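Pullulanase (Bacillus acidopullulyticus, PDB 2WAN) hydrolyses the alpha-1,6-glucosidic linkages of pullulan and related branched starch polysaccharides, acting as a debranching glycoside hydrolase. Local coordinates at residues Gly237-Thr241 with Phe252-Asn256; Tyr344-Gly349 with Ser400-Arg405; Gly421-Gln425 with His542-Gly547; Gln571-Arg575 with Asn590-His596; Leu740-Ile744 with Arg756-Asp760. All coordinates share one frame; numbering follows the deposited sequence.

The five contacts follow one another along the chain without interleaving, each closing before the next opens, and none touches another. Contact 1 lies in the X25 domain, in the sheet formed by strands 192-195, 198-205, 238-245 and 250-253, and its centre is about 73 Å from that of contact 2, across the middle of the chain. Contact 2 ties together loops of the CBM48 region. Contacts 3, 4 and 5 all belong to the catalytic part built on the eight-stranded parallel barrel; their centres are 33 to 41 Å apart. The set thus samples several modules of one chain, and contacts 2 and 4 also reach residues from other parts of it.

Contact 1: Gly237-Thr241 with Phe252-Asn256; sequences GEKVT and FDSVN
Ser254 meets Thr241 through a pair of hydrogen bonds that closes the open end of a beta hairpin, and these two residues, with Val255, bury most of the surface. The backbone N of Thr241 donates to Ser254 OG at 3.0 Å, with a nearly straight N-H...O angle of 168°. In return Ser254 N donates to Thr241 O at 2.9 Å, approaching close to the carbonyl axis. A side-chain oxygen therefore takes the place of a backbone carbonyl just where the second strand leaves its regular course. The torsion of Ser254 explains this: with chi1 at 61°, OG sits between its own backbone N and carbonyl carbon and faces strand 238-245. The hydroxyl is also shared with a water, to which it donates at 2.5 Å from OG; that water in turn donates to Glu238 OE1 and Lys239 O.

Val255 supplies the apolar part. Its CG2 meets Val240 CG2 at 3.9 Å, the two side chains roughly perpendicular, and the same methyl lies 3.6 Å from Glu238 OE1. The turn after the strand is fixed by an Asx motif, in which Asp253 OD2 accepts from Asn256 N at 2.7 Å.

In the sheet, strand 238-245 lies between strand 198-205, where Ser202 bonds the hydroxyl of Thr241, and the edge strand 250-253, while Val255 and Asp253 rest on Leu231 of strand 223-233.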
# COMPACT_ATOMS: atom_id res chain seq x y z
N GLY A 237 39.91 34.07 5.97
CA GLY A 237 38.83 33.13 6.30
C GLY A 237 39.23 32.15 7.38
O GLY A 237 40.41 32.07 7.76
N GLU A 238 38.26 31.39 7.87
CA GLU A 238 38.47 30.44 8.96
C GLU A 238 37.37 29.38 8.99
O GLU A 238 36.20 29.68 8.74
CB GLU A 238 38.52 31.17 10.31
CG GLU A 238 39.04 30.34 11.47
CD GLU A 238 39.07 31.10 12.78
OE1 GLU A 238 39.05 30.45 13.85
OE2 GLU A 238 39.11 32.35 12.76
N LYS A 239 37.75 28.14 9.29
CA LYS A 239 36.79 27.09 9.58
C LYS A 239 36.30 27.31 11.01
O LYS A 239 37.10 27.43 11.94
CB LYS A 239 37.44 25.71 9.44
CG LYS A 239 36.46 24.55 9.47
CD LYS A 239 37.18 23.21 9.62
CE LYS A 239 36.21 22.07 9.87
NZ LYS A 239 36.93 20.79 10.12
N VAL A 240 34.98 27.40 11.16
CA VAL A 240 34.39 27.68 12.46
C VAL A 240 33.48 26.54 12.90
O VAL A 240 32.72 25.99 12.10
CB VAL A 240 33.59 29.02 12.45
CG1 VAL A 240 33.11 29.39 13.85
CG2 VAL A 240 34.44 30.15 11.86
N THR A 241 33.57 26.18 14.18
CA THR A 241 32.64 25.23 14.76
C THR A 241 31.62 25.98 15.62
O THR A 241 32.00 26.82 16.45
CB THR A 241 33.37 24.14 15.57
OG1 THR A 241 34.23 23.41 14.69
CG2 THR A 241 32.38 23.16 16.20
N PHE A 252 27.77 28.38 21.52
CA PHE A 252 29.17 28.78 21.42
C PHE A 252 29.60 28.76 19.96
O PHE A 252 29.01 28.06 19.14
CB PHE A 252 30.08 27.80 22.18
CG PHE A 252 29.75 27.67 23.64
CD1 PHE A 252 30.15 28.64 24.55
CD2 PHE A 252 29.05 26.56 24.11
CE1 PHE A 252 29.86 28.52 25.91
CE2 PHE A 252 28.76 26.42 25.46
CZ PHE A 252 29.16 27.41 26.36
N ASP A 253 30.64 29.53 19.65
CA ASP A 253 31.40 29.34 18.42
C ASP A 253 32.88 29.28 18.76
O ASP A 253 33.30 29.75 19.82
CB ASP A 253 31.08 30.41 17.36
CG ASP A 253 31.52 31.80 17.78
OD1 ASP A 253 30.67 32.56 18.30
OD2 ASP A 253 32.70 32.16 17.58
N SER A 254 33.68 28.71 17.86
CA SER A 254 35.10 28.46 18.12
C SER A 254 35.98 29.70 18.01
O SER A 254 37.16 29.66 18.38
CB SER A 254 35.62 27.34 17.21
OG SER A 254 35.51 27.72 15.84
N VAL A 255 35.43 30.80 17.50
CA VAL A 255 36.17 32.06 17.42
C VAL A 255 36.00 32.87 18.71
O VAL A 255 37.00 33.32 19.29
CB VAL A 255 35.77 32.90 16.18
CG1 VAL A 255 36.53 34.23 16.14
CG2 VAL A 255 36.01 32.12 14.90
N ASN A 256 34.76 33.05 19.14
CA ASN A 256 34.47 33.76 20.39
C ASN A 256 34.84 32.95 21.63
O ASN A 256 35.13 33.53 22.68
CB ASN A 256 32.99 34.17 20.47
CG ASN A 256 32.62 35.25 19.46
OD1 ASN A 256 33.25 36.30 19.40
ND2 ASN A 256 31.58 34.99 18.67
O HOH W 1 37.51 28.44 14.44

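Contact 2: Tyr344-Gly349 with Ser400-Arg405; sequences YNSEKG and SVNATR. With ACT (acetate ion), chain P.
The guanidinium of Arg405 lies flat on the ring of Tyr344, a cation-pi stack joining two loops of the beta-sandwich characteristic of CBM48 modules. Centres are 3.8 Å apart and the planes are inclined by 26°, while the long directions of the two side chains are nearly perpendicular. The arginine is extended from CG to NE, which carries CD over the same ring face, 4.2 Å from the ring centroid, as a CH-pi contact. Glu347 O lies over the opposite face of the guanidinium. Around its edge, NH1 and NH2 both grip Gly349 O, NH1 meeting it in the carbonyl plane on a lone pair and NH2 tilted from that plane. NH1 also makes a weak bond to Ser346 O, and Arg405 NE donates to O of a bound acetate at 3.1 Å, an ion probably acquired during crystallisation. A methionine replacing Arg405 would probably leave Gly349 O without its paired donors and the tyrosine face without its cation. Farther along the contact, Glu347 CG packs 3.5 Å from Ser400 CB, and Ser346 OG accepts from Gly349 N in an ST motif that shapes the first loop. The extended glutamate ends at OE2, which receives Val401 N at 2.9 Å on its anti side, 28° out of the carboxylate plane.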
# COMPACT_ATOMS: atom_id res chain seq x y z
N TYR A 344 -5.76 -31.53 17.17
CA TYR A 344 -7.17 -31.91 17.28
C TYR A 344 -7.55 -32.80 16.09
O TYR A 344 -7.36 -32.43 14.93
CB TYR A 344 -8.09 -30.68 17.28
CG TYR A 344 -7.76 -29.61 18.32
CD1 TYR A 344 -8.49 -29.51 19.50
CD2 TYR A 344 -6.72 -28.69 18.10
CE1 TYR A 344 -8.20 -28.50 20.45
CE2 TYR A 344 -6.41 -27.70 19.05
CZ TYR A 344 -7.16 -27.62 20.22
OH TYR A 344 -6.85 -26.63 21.13
N ASN A 345 -8.12 -33.97 16.39
CA ASN A 345 -8.61 -34.86 15.34
C ASN A 345 -10.06 -34.59 14.93
O ASN A 345 -10.71 -35.41 14.28
CB ASN A 345 -8.40 -36.33 15.76
CG ASN A 345 -9.28 -36.72 16.93
OD1 ASN A 345 -10.10 -35.94 17.42
ND2 ASN A 345 -9.11 -37.97 17.39
N SER A 346 -10.55 -33.42 15.32
CA SER A 346 -11.88 -32.95 14.93
C SER A 346 -11.90 -31.42 14.90
O SER A 346 -11.07 -30.75 15.51
CB SER A 346 -12.98 -33.48 15.85
OG SER A 346 -13.06 -32.74 17.07
N GLU A 347 -12.87 -30.89 14.18
CA GLU A 347 -13.00 -29.46 14.03
C GLU A 347 -13.44 -28.71 15.31
O GLU A 347 -13.04 -27.58 15.53
CB GLU A 347 -13.94 -29.18 12.85
CG GLU A 347 -13.94 -27.75 12.34
CD GLU A 347 -14.60 -27.62 10.98
OE1 GLU A 347 -15.42 -28.48 10.61
OE2 GLU A 347 -14.30 -26.65 10.27
N LYS A 348 -14.27 -29.35 16.14
CA LYS A 348 -14.84 -28.70 17.33
C LYS A 348 -14.56 -29.41 18.66
O LYS A 348 -14.79 -28.83 19.73
CB LYS A 348 -16.36 -28.52 17.18
CG LYS A 348 -16.80 -27.28 16.40
CD LYS A 348 -18.32 -27.27 16.24
CE LYS A 348 -18.85 -25.90 15.81
NZ LYS A 348 -18.91 -24.94 16.94
N GLY A 349 -14.08 -30.64 18.60
CA GLY A 349 -13.88 -31.45 19.81
C GLY A 349 -12.65 -31.05 20.60
O GLY A 349 -11.85 -30.23 20.15
N SER A 400 -10.40 -24.31 10.43
CA SER A 400 -11.74 -24.69 10.81
C SER A 400 -12.66 -23.53 10.44
O SER A 400 -12.16 -22.42 10.16
CB SER A 400 -11.81 -24.92 12.32
OG SER A 400 -11.46 -23.73 13.00
N VAL A 401 -13.97 -23.77 10.44
CA VAL A 401 -14.95 -22.70 10.22
C VAL A 401 -14.66 -21.56 11.20
O VAL A 401 -14.47 -21.82 12.41
CB VAL A 401 -16.41 -23.21 10.38
CG1 VAL A 401 -17.43 -22.08 10.16
CG2 VAL A 401 -16.67 -24.33 9.38
N ASN A 402 -14.59 -20.33 10.69
CA ASN A 402 -14.29 -19.13 11.51
C ASN A 402 -12.90 -19.08 12.15
O ASN A 402 -12.63 -18.26 13.05
CB ASN A 402 -15.37 -18.90 12.59
CG ASN A 402 -16.68 -18.37 12.01
OD1 ASN A 402 -17.77 -18.69 12.51
ND2 ASN A 402 -16.58 -17.54 10.98
N ALA A 403 -12.00 -19.95 11.68
CA ALA A 403 -10.60 -19.93 12.10
C ALA A 403 -10.40 -20.06 13.61
O ALA A 403 -9.57 -19.35 14.21
CB ALA A 403 -9.86 -18.69 11.54
N THR A 404 -11.16 -20.97 14.23
CA THR A 404 -10.92 -21.32 15.62
C THR A 404 -9.58 -22.09 15.72
O THR A 404 -8.90 -22.06 16.76
CB THR A 404 -12.05 -22.17 16.21
OG1 THR A 404 -12.18 -23.38 15.45
CG2 THR A 404 -13.38 -21.40 16.18
N ARG A 405 -9.22 -22.75 14.61
CA ARG A 405 -8.05 -23.61 14.53
C ARG A 405 -7.50 -23.59 13.12
O ARG A 405 -8.25 -23.36 12.17
CB ARG A 405 -8.42 -25.07 14.85
CG ARG A 405 -9.17 -25.23 16.15
CD ARG A 405 -9.79 -26.63 16.35
NE ARG A 405 -10.43 -26.60 17.68
CZ ARG A 405 -11.01 -27.63 18.28
NH1 ARG A 405 -11.06 -28.82 17.69
NH2 ARG A 405 -11.54 -27.47 19.49
C ACT P . -10.44 -24.17 20.70
O ACT P . -10.92 -24.15 19.53
OXT ACT P . -9.47 -23.41 20.93
CH3 ACT P . -10.99 -25.05 21.79
O HOH W 2 -13.97 -25.16 16.10

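Contact 3: Gly421-Gln425 with His542-Gly547; sequences GDHEQ and HQQRIG
Packing carries most of the contact between His542 and Gln425. The side chains overlap head to tail, with Gln425 CG 3.6 Å from His542 ND1. Gln425 is bent at chi2 (-60°), which folds its amide back over the turn at Arg545; there NE2 comes 3.4 Å from Arg545 CA. Farther along, Gln425 CB rests 3.6 Å from Gly547 CA.

The flat groups add a second kind of interaction. One face of the imidazole is covered by the backbone of the loop, His423 O lying 3.5 Å from His542 CG and Glu424 CA standing above the rim. The carboxylate of Asp422 is modelled at the ring's edge, though the closeness of that approach is doubtful.

Polar links run mostly through third parties. His542 NE2 bonds the carbonyl of His615, whose side chain bonds Asp422 OD2, and Gln425 N reaches Asp617. Within its own segment, His542 ND1 donates weakly to Ile546 O at 3.4 Å, and a water spans Gln425 NE2 and Arg545 O. With an alanine in place of His542, the carbonyls of His615 and Ile546 would probably each lose a donor, and a gap would be likely to open beneath the 423-425 backbone.

The arrangement is that of a helix-to-strand connection in a TIM barrel: helix 529-543 ends in a Schellman motif, with Arg545 at positive phi as C-prime, and Gly547 begins barrel strand 547-552.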
# COMPACT_ATOMS: atom_id res chain seq x y z
N GLY A 421 -2.13 -27.85 -16.66
CA GLY A 421 -2.14 -27.16 -17.94
C GLY A 421 -2.40 -25.66 -17.87
O GLY A 421 -2.43 -25.00 -18.89
N ASP A 422 -2.59 -25.13 -16.65
CA ASP A 422 -2.92 -23.71 -16.47
C ASP A 422 -1.74 -22.85 -16.93
O ASP A 422 -0.59 -23.16 -16.60
CB ASP A 422 -3.22 -23.45 -15.00
CG ASP A 422 -3.55 -22.00 -14.72
OD1 ASP A 422 -4.47 -21.48 -15.39
OD2 ASP A 422 -2.85 -21.39 -13.89
N HIS A 423 -2.03 -21.80 -17.70
CA HIS A 423 -1.00 -20.85 -18.16
C HIS A 423 -1.21 -19.41 -17.61
O HIS A 423 -2.31 -18.85 -17.72
CB HIS A 423 -0.95 -20.84 -19.69
CG HIS A 423 0.18 -20.03 -20.25
ND1 HIS A 423 -0.01 -18.92 -21.05
CD2 HIS A 423 1.52 -20.16 -20.09
CE1 HIS A 423 1.17 -18.41 -21.37
NE2 HIS A 423 2.11 -19.13 -20.80
N GLU A 424 -0.15 -18.84 -17.03
CA GLU A 424 -0.15 -17.47 -16.50
C GLU A 424 -0.55 -16.42 -17.54
O GLU A 424 -0.30 -16.58 -18.75
CB GLU A 424 1.21 -17.12 -15.88
CG GLU A 424 2.42 -17.27 -16.82
CD GLU A 424 3.01 -18.69 -16.84
OE1 GLU A 424 2.37 -19.67 -16.39
OE2 GLU A 424 4.15 -18.83 -17.34
N GLN A 425 -1.17 -15.36 -17.04
CA GLN A 425 -1.61 -14.24 -17.85
C GLN A 425 -0.90 -12.97 -17.38
O GLN A 425 -1.47 -12.13 -16.66
CB GLN A 425 -3.13 -14.11 -17.81
CG GLN A 425 -3.88 -15.22 -18.53
CD GLN A 425 -3.53 -15.30 -20.01
OE1 GLN A 425 -3.27 -16.39 -20.53
NE2 GLN A 425 -3.53 -14.16 -20.68
N HIS A 542 -7.98 -17.68 -16.68
CA HIS A 542 -6.79 -17.93 -17.50
C HIS A 542 -7.14 -18.57 -18.83
O HIS A 542 -6.56 -18.21 -19.86
CB HIS A 542 -5.77 -18.82 -16.78
CG HIS A 542 -5.00 -18.16 -15.67
ND1 HIS A 542 -4.96 -16.80 -15.45
CD2 HIS A 542 -4.16 -18.71 -14.76
CE1 HIS A 542 -4.16 -16.54 -14.42
NE2 HIS A 542 -3.64 -17.69 -14.00
N GLN A 543 -8.09 -19.51 -18.83
CA GLN A 543 -8.53 -20.16 -20.08
C GLN A 543 -9.11 -19.17 -21.07
O GLN A 543 -9.13 -19.43 -22.27
CB GLN A 543 -9.57 -21.24 -19.81
CG GLN A 543 -9.00 -22.57 -19.33
CD GLN A 543 -10.04 -23.43 -18.62
OE1 GLN A 543 -11.24 -23.08 -18.59
NE2 GLN A 543 -9.61 -24.54 -18.04
N GLN A 544 -9.59 -18.03 -20.57
CA GLN A 544 -10.12 -16.97 -21.44
C GLN A 544 -9.10 -15.84 -21.65
O GLN A 544 -9.45 -14.75 -22.12
CB GLN A 544 -11.47 -16.43 -20.90
CG GLN A 544 -12.56 -17.52 -20.69
CD GLN A 544 -12.64 -18.55 -21.83
OE1 GLN A 544 -12.65 -19.76 -21.57
NE2 GLN A 544 -12.69 -18.08 -23.06
N ARG A 545 -7.82 -16.11 -21.33
CA ARG A 545 -6.74 -15.14 -21.45
C ARG A 545 -6.99 -13.88 -20.61
O ARG A 545 -6.66 -12.74 -21.01
CB ARG A 545 -6.46 -14.82 -22.94
CG ARG A 545 -6.11 -16.09 -23.75
CD ARG A 545 -6.17 -15.89 -25.27
NE ARG A 545 -7.48 -15.43 -25.74
CZ ARG A 545 -8.58 -16.19 -25.85
NH1 ARG A 545 -8.55 -17.48 -25.54
NH2 ARG A 545 -9.70 -15.64 -26.28
N ILE A 546 -7.60 -14.09 -19.44
CA ILE A 546 -7.81 -13.02 -18.46
C ILE A 546 -7.00 -13.35 -17.20
O ILE A 546 -7.09 -14.45 -16.66
CB ILE A 546 -9.33 -12.85 -18.11
CG1 ILE A 546 -10.09 -12.34 -19.33
CG2 ILE A 546 -9.52 -11.85 -16.93
CD1 ILE A 546 -11.64 -12.40 -19.15
N GLY A 547 -6.22 -12.37 -16.75
CA GLY A 547 -5.40 -12.51 -15.55
C GLY A 547 -6.15 -12.17 -14.28
O GLY A 547 -7.25 -11.61 -14.33
O HOH W 3 -4.37 -11.23 -19.83

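Contact 4: Gln571-Arg575 with Asn590-His596; sequences QYYYR and NEFATEH
Arg575 is held by two carboxylates at once. Its NE donates to Glu595 OE1 at 2.8 Å and NH2 meets the same oxygen at 3.1 Å, a side-on grip with guanidinium and carboxylate planes only 16° apart. NH1 turns to Glu591 OE2, also at 2.8 Å, but this carboxylate stands steeply, its plane at 79° to the guanidinium. Glu591 is itself steadied by Thr583, Ser658 and Gly659, so this end of the salt-bridge network has further partners. Phe592 O lies over the centre of one guanidinium face.

The backbones join at a single bridge between Tyr574 and Phe592: Ala593 N donates to Tyr573 O at 2.8 Å, and Arg575 N to Glu591 O at 2.9 Å.

Aromatic packing flanks this core. Tyr572 and His596 form an offset stack, centroids 3.8 Å apart and planes almost parallel; with chi1 at -174° the tyrosine ring swings over the imidazole, and its hydroxyl bonds Asn307. Tyr573 and Phe592 run alongside each other in the same direction.

Both segments belong to the long connection between helix 564-568 and helix 597-614 of the barrel domain: Tyr574 rests on the first, Tyr573 and Phe592 pack on Ala599 of the second, and His596 is its N-cap residue.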
# COMPACT_ATOMS: atom_id res chain seq x y z
N GLN A 571 2.93 -7.26 20.28
CA GLN A 571 3.13 -5.95 19.63
C GLN A 571 4.06 -5.87 18.42
O GLN A 571 3.95 -4.92 17.64
CB GLN A 571 3.57 -4.87 20.63
CG GLN A 571 2.53 -4.53 21.68
CD GLN A 571 3.00 -3.37 22.54
OE1 GLN A 571 4.01 -2.73 22.24
NE2 GLN A 571 2.28 -3.10 23.62
N TYR A 572 4.98 -6.81 18.29
CA TYR A 572 6.09 -6.69 17.36
C TYR A 572 5.69 -6.62 15.88
O TYR A 572 6.42 -6.05 15.07
CB TYR A 572 7.12 -7.81 17.57
CG TYR A 572 8.37 -7.64 16.73
CD1 TYR A 572 9.37 -6.75 17.12
CD2 TYR A 572 8.56 -8.38 15.56
CE1 TYR A 572 10.50 -6.58 16.36
CE2 TYR A 572 9.69 -8.22 14.79
CZ TYR A 572 10.67 -7.32 15.20
OH TYR A 572 11.78 -7.16 14.46
N TYR A 573 4.56 -7.22 15.53
CA TYR A 573 4.12 -7.18 14.12
C TYR A 573 3.48 -5.84 13.74
O TYR A 573 3.16 -5.62 12.56
CB TYR A 573 3.17 -8.35 13.78
CG TYR A 573 3.86 -9.69 13.65
CD1 TYR A 573 4.45 -10.09 12.44
CD2 TYR A 573 3.93 -10.58 14.74
CE1 TYR A 573 5.09 -11.34 12.31
CE2 TYR A 573 4.56 -11.81 14.63
CZ TYR A 573 5.14 -12.19 13.41
OH TYR A 573 5.75 -13.43 13.29
N TYR A 574 3.32 -4.94 14.72
CA TYR A 574 2.61 -3.66 14.53
C TYR A 574 3.52 -2.48 14.86
O TYR A 574 4.49 -2.64 15.59
CB TYR A 574 1.41 -3.60 15.46
CG TYR A 574 0.43 -4.72 15.22
CD1 TYR A 574 -0.48 -4.64 14.17
CD2 TYR A 574 0.44 -5.87 16.00
CE1 TYR A 574 -1.37 -5.69 13.91
CE2 TYR A 574 -0.46 -6.92 15.76
CZ TYR A 574 -1.36 -6.82 14.71
OH TYR A 574 -2.25 -7.84 14.44
N ARG A 575 3.18 -1.29 14.36
CA ARG A 575 3.92 -0.07 14.70
C ARG A 575 3.39 0.54 16.00
O ARG A 575 2.19 0.67 16.20
CB ARG A 575 3.93 0.94 13.55
CG ARG A 575 4.60 0.40 12.27
CD ARG A 575 4.68 1.43 11.12
NE ARG A 575 5.39 0.82 10.00
CZ ARG A 575 4.92 0.68 8.76
NH1 ARG A 575 3.73 1.17 8.43
NH2 ARG A 575 5.67 0.08 7.84
N ASN A 590 -4.55 0.18 13.70
CA ASN A 590 -3.22 -0.40 13.74
C ASN A 590 -2.57 -0.36 12.38
O ASN A 590 -3.24 -0.12 11.37
CB ASN A 590 -3.27 -1.86 14.27
CG ASN A 590 -3.97 -2.82 13.30
OD1 ASN A 590 -5.16 -3.13 13.47
ND2 ASN A 590 -3.23 -3.30 12.32
N GLU A 591 -1.26 -0.57 12.34
CA GLU A 591 -0.54 -0.77 11.09
C GLU A 591 0.59 -1.79 11.24
O GLU A 591 1.26 -1.86 12.27
CB GLU A 591 -0.04 0.57 10.49
CG GLU A 591 0.94 1.31 11.39
CD GLU A 591 1.33 2.69 10.85
OE1 GLU A 591 1.18 3.67 11.62
OE2 GLU A 591 1.79 2.80 9.69
N PHE A 592 0.78 -2.59 10.19
CA PHE A 592 1.75 -3.67 10.18
C PHE A 592 3.16 -3.11 10.03
O PHE A 592 3.41 -2.26 9.16
CB PHE A 592 1.40 -4.61 9.02
CG PHE A 592 2.08 -5.96 9.07
CD1 PHE A 592 3.22 -6.19 8.32
CD2 PHE A 592 1.55 -6.99 9.82
CE1 PHE A 592 3.85 -7.44 8.33
CE2 PHE A 592 2.18 -8.26 9.84
CZ PHE A 592 3.32 -8.47 9.08
N ALA A 593 4.09 -3.56 10.88
CA ALA A 593 5.45 -3.01 10.93
C ALA A 593 6.42 -3.69 9.95
O ALA A 593 7.23 -4.54 10.34
CB ALA A 593 6.00 -3.09 12.39
N THR A 594 6.35 -3.33 8.67
CA THR A 594 7.22 -3.93 7.65
C THR A 594 8.71 -3.60 7.82
O THR A 594 9.55 -4.26 7.21
CB THR A 594 6.78 -3.52 6.21
OG1 THR A 594 6.75 -2.09 6.14
CG2 THR A 594 5.40 -4.06 5.91
N GLU A 595 9.02 -2.59 8.63
CA GLU A 595 10.42 -2.27 8.98
C GLU A 595 11.03 -3.30 9.96
O GLU A 595 12.23 -3.26 10.24
CB GLU A 595 10.57 -0.84 9.54
CG GLU A 595 10.03 -0.62 10.96
CD GLU A 595 8.56 -0.26 11.03
OE1 GLU A 595 7.79 -0.54 10.08
OE2 GLU A 595 8.14 0.31 12.06
N HIS A 596 10.20 -4.19 10.48
CA HIS A 596 10.66 -5.28 11.34
C HIS A 596 10.91 -6.47 10.42
O HIS A 596 9.96 -6.94 9.78
CB HIS A 596 9.61 -5.65 12.39
CG HIS A 596 9.52 -4.72 13.56
ND1 HIS A 596 10.48 -3.78 13.87
CD2 HIS A 596 8.58 -4.62 14.53
CE1 HIS A 596 10.13 -3.14 14.98
NE2 HIS A 596 8.98 -3.63 15.40
O HOH W 4 6.56 -2.77 17.49
O HOH W 5 -0.11 -0.01 14.89

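Contact 5: Leu740-Ile744 with Arg756-Asp760; sequences LWDKI and RIKMD
A water joins Trp741 to Arg756, donating to Trp741 O at 2.9 Å and accepting from Arg756 NH1 at 3.0 Å. It bridges two helices linked by a short connection, 740-747 and 753-769, in the catalytic barrel domain. The axes of the two short segments approach to 10.1 Å with their N-to-C directions 125° apart, so these two segments are steeply inclined and closer to antiparallel than parallel. The same guanidinium is engaged at NE too, which bonds Asp751 O in the connection.

Trp741 is the broadest piece of the interface. With CG anti to the backbone N (chi1 -169°), its indole reaches across to the second helix and its benzene edge lodges against the backbone there, CZ3 standing 3.6 Å from Ile757 N. Its CH2 meets Ile757 CG1 at 3.7 Å. Arg756 NH1 and the water both lie on one side of the indole plane, toward the rim, and the guanidinium is inclined by 42° to that plane.

Ile744, about one helical turn on, packs beside it. Its CG2 lies against the aliphatic part of Arg756, 3.6 Å from CG, the two side chains running antiparallel. Beyond this pair, Ile757 and Asp760 also touch Val813 and Phe817 of helix 811-826, while Leu740 CD2 lies alongside the carboxylate of Asp760. The delta methyl of Ile744 rests on the second helix, its CD1 3.6 Å from Asp760 N and 4.1 Å from Met759 CB.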
# COMPACT_ATOMS: atom_id res chain seq x y z
N LEU A 740 -19.25 6.32 -11.12
CA LEU A 740 -19.24 7.51 -11.96
C LEU A 740 -20.65 7.98 -12.28
O LEU A 740 -20.90 9.19 -12.31
CB LEU A 740 -18.41 7.31 -13.24
CG LEU A 740 -18.09 8.61 -14.00
CD1 LEU A 740 -17.47 9.66 -13.06
CD2 LEU A 740 -17.18 8.37 -15.22
N TRP A 741 -21.58 7.05 -12.47
CA TRP A 741 -22.97 7.42 -12.80
C TRP A 741 -23.56 8.25 -11.66
O TRP A 741 -24.18 9.30 -11.89
CB TRP A 741 -23.84 6.17 -13.12
CG TRP A 741 -25.19 6.54 -13.72
CD1 TRP A 741 -26.42 6.25 -13.22
CD2 TRP A 741 -25.40 7.28 -14.94
NE1 TRP A 741 -27.41 6.77 -14.06
CE2 TRP A 741 -26.80 7.39 -15.12
CE3 TRP A 741 -24.54 7.85 -15.90
CZ2 TRP A 741 -27.37 8.07 -16.22
CZ3 TRP A 741 -25.10 8.52 -16.99
CH2 TRP A 741 -26.51 8.63 -17.14
N ASP A 742 -23.33 7.79 -10.43
CA ASP A 742 -23.81 8.48 -9.23
C ASP A 742 -23.09 9.82 -9.04
O ASP A 742 -23.72 10.82 -8.67
CB ASP A 742 -23.60 7.60 -8.00
CG ASP A 742 -24.56 6.41 -7.96
OD1 ASP A 742 -25.39 6.24 -8.87
OD2 ASP A 742 -24.48 5.64 -6.99
N LYS A 743 -21.78 9.82 -9.27
CA LYS A 743 -20.97 11.04 -9.14
C LYS A 743 -21.45 12.13 -10.09
O LYS A 743 -21.57 13.29 -9.69
CB LYS A 743 -19.49 10.72 -9.40
CG LYS A 743 -18.61 11.92 -9.72
CD LYS A 743 -18.47 12.89 -8.54
CE LYS A 743 -18.04 14.26 -9.05
NZ LYS A 743 -17.89 15.26 -7.92
N ILE A 744 -21.72 11.75 -11.34
CA ILE A 744 -22.15 12.72 -12.35
C ILE A 744 -23.58 13.23 -12.04
O ILE A 744 -23.89 14.39 -12.29
CB ILE A 744 -22.00 12.17 -13.78
CG1 ILE A 744 -20.52 11.97 -14.12
CG2 ILE A 744 -22.70 13.14 -14.80
CD1 ILE A 744 -20.29 11.31 -15.47
N ARG A 756 -25.27 13.16 -19.77
CA ARG A 756 -24.53 12.50 -18.66
C ARG A 756 -23.89 11.19 -19.13
O ARG A 756 -22.75 10.88 -18.71
CB ARG A 756 -25.43 12.35 -17.42
CG ARG A 756 -25.66 13.72 -16.74
CD ARG A 756 -26.51 13.62 -15.46
NE ARG A 756 -27.94 13.42 -15.73
CZ ARG A 756 -28.61 12.30 -15.50
NH1 ARG A 756 -27.98 11.24 -15.00
NH2 ARG A 756 -29.91 12.23 -15.77
N ILE A 757 -24.58 10.45 -20.00
CA ILE A 757 -23.98 9.24 -20.60
C ILE A 757 -22.71 9.62 -21.40
O ILE A 757 -21.65 8.97 -21.27
CB ILE A 757 -24.98 8.47 -21.51
CG1 ILE A 757 -26.04 7.77 -20.66
CG2 ILE A 757 -24.23 7.48 -22.40
CD1 ILE A 757 -27.19 7.18 -21.43
N LYS A 758 -22.81 10.68 -22.19
CA LYS A 758 -21.64 11.15 -22.94
C LYS A 758 -20.46 11.53 -22.05
O LYS A 758 -19.31 11.20 -22.37
CB LYS A 758 -22.01 12.32 -23.86
CG LYS A 758 -22.97 11.93 -24.98
CD LYS A 758 -23.28 13.15 -25.84
CE LYS A 758 -24.18 12.78 -27.01
NZ LYS A 758 -24.54 14.02 -27.76
N MET A 759 -20.73 12.23 -20.94
CA MET A 759 -19.68 12.62 -19.99
C MET A 759 -18.99 11.41 -19.35
O MET A 759 -17.76 11.39 -19.23
CB MET A 759 -20.24 13.53 -18.90
CG MET A 759 -20.76 14.86 -19.43
SD MET A 759 -21.57 15.75 -18.06
CE MET A 759 -22.49 17.00 -19.00
N ASP A 760 -19.79 10.42 -18.97
CA ASP A 760 -19.30 9.18 -18.37
C ASP A 760 -18.37 8.47 -19.39
O ASP A 760 -17.23 8.10 -19.07
CB ASP A 760 -20.51 8.29 -18.00
CG ASP A 760 -20.12 7.03 -17.22
OD1 ASP A 760 -19.21 6.29 -17.65
OD2 ASP A 760 -20.76 6.77 -16.17
O HOH W 6 -25.19 10.49 -14.31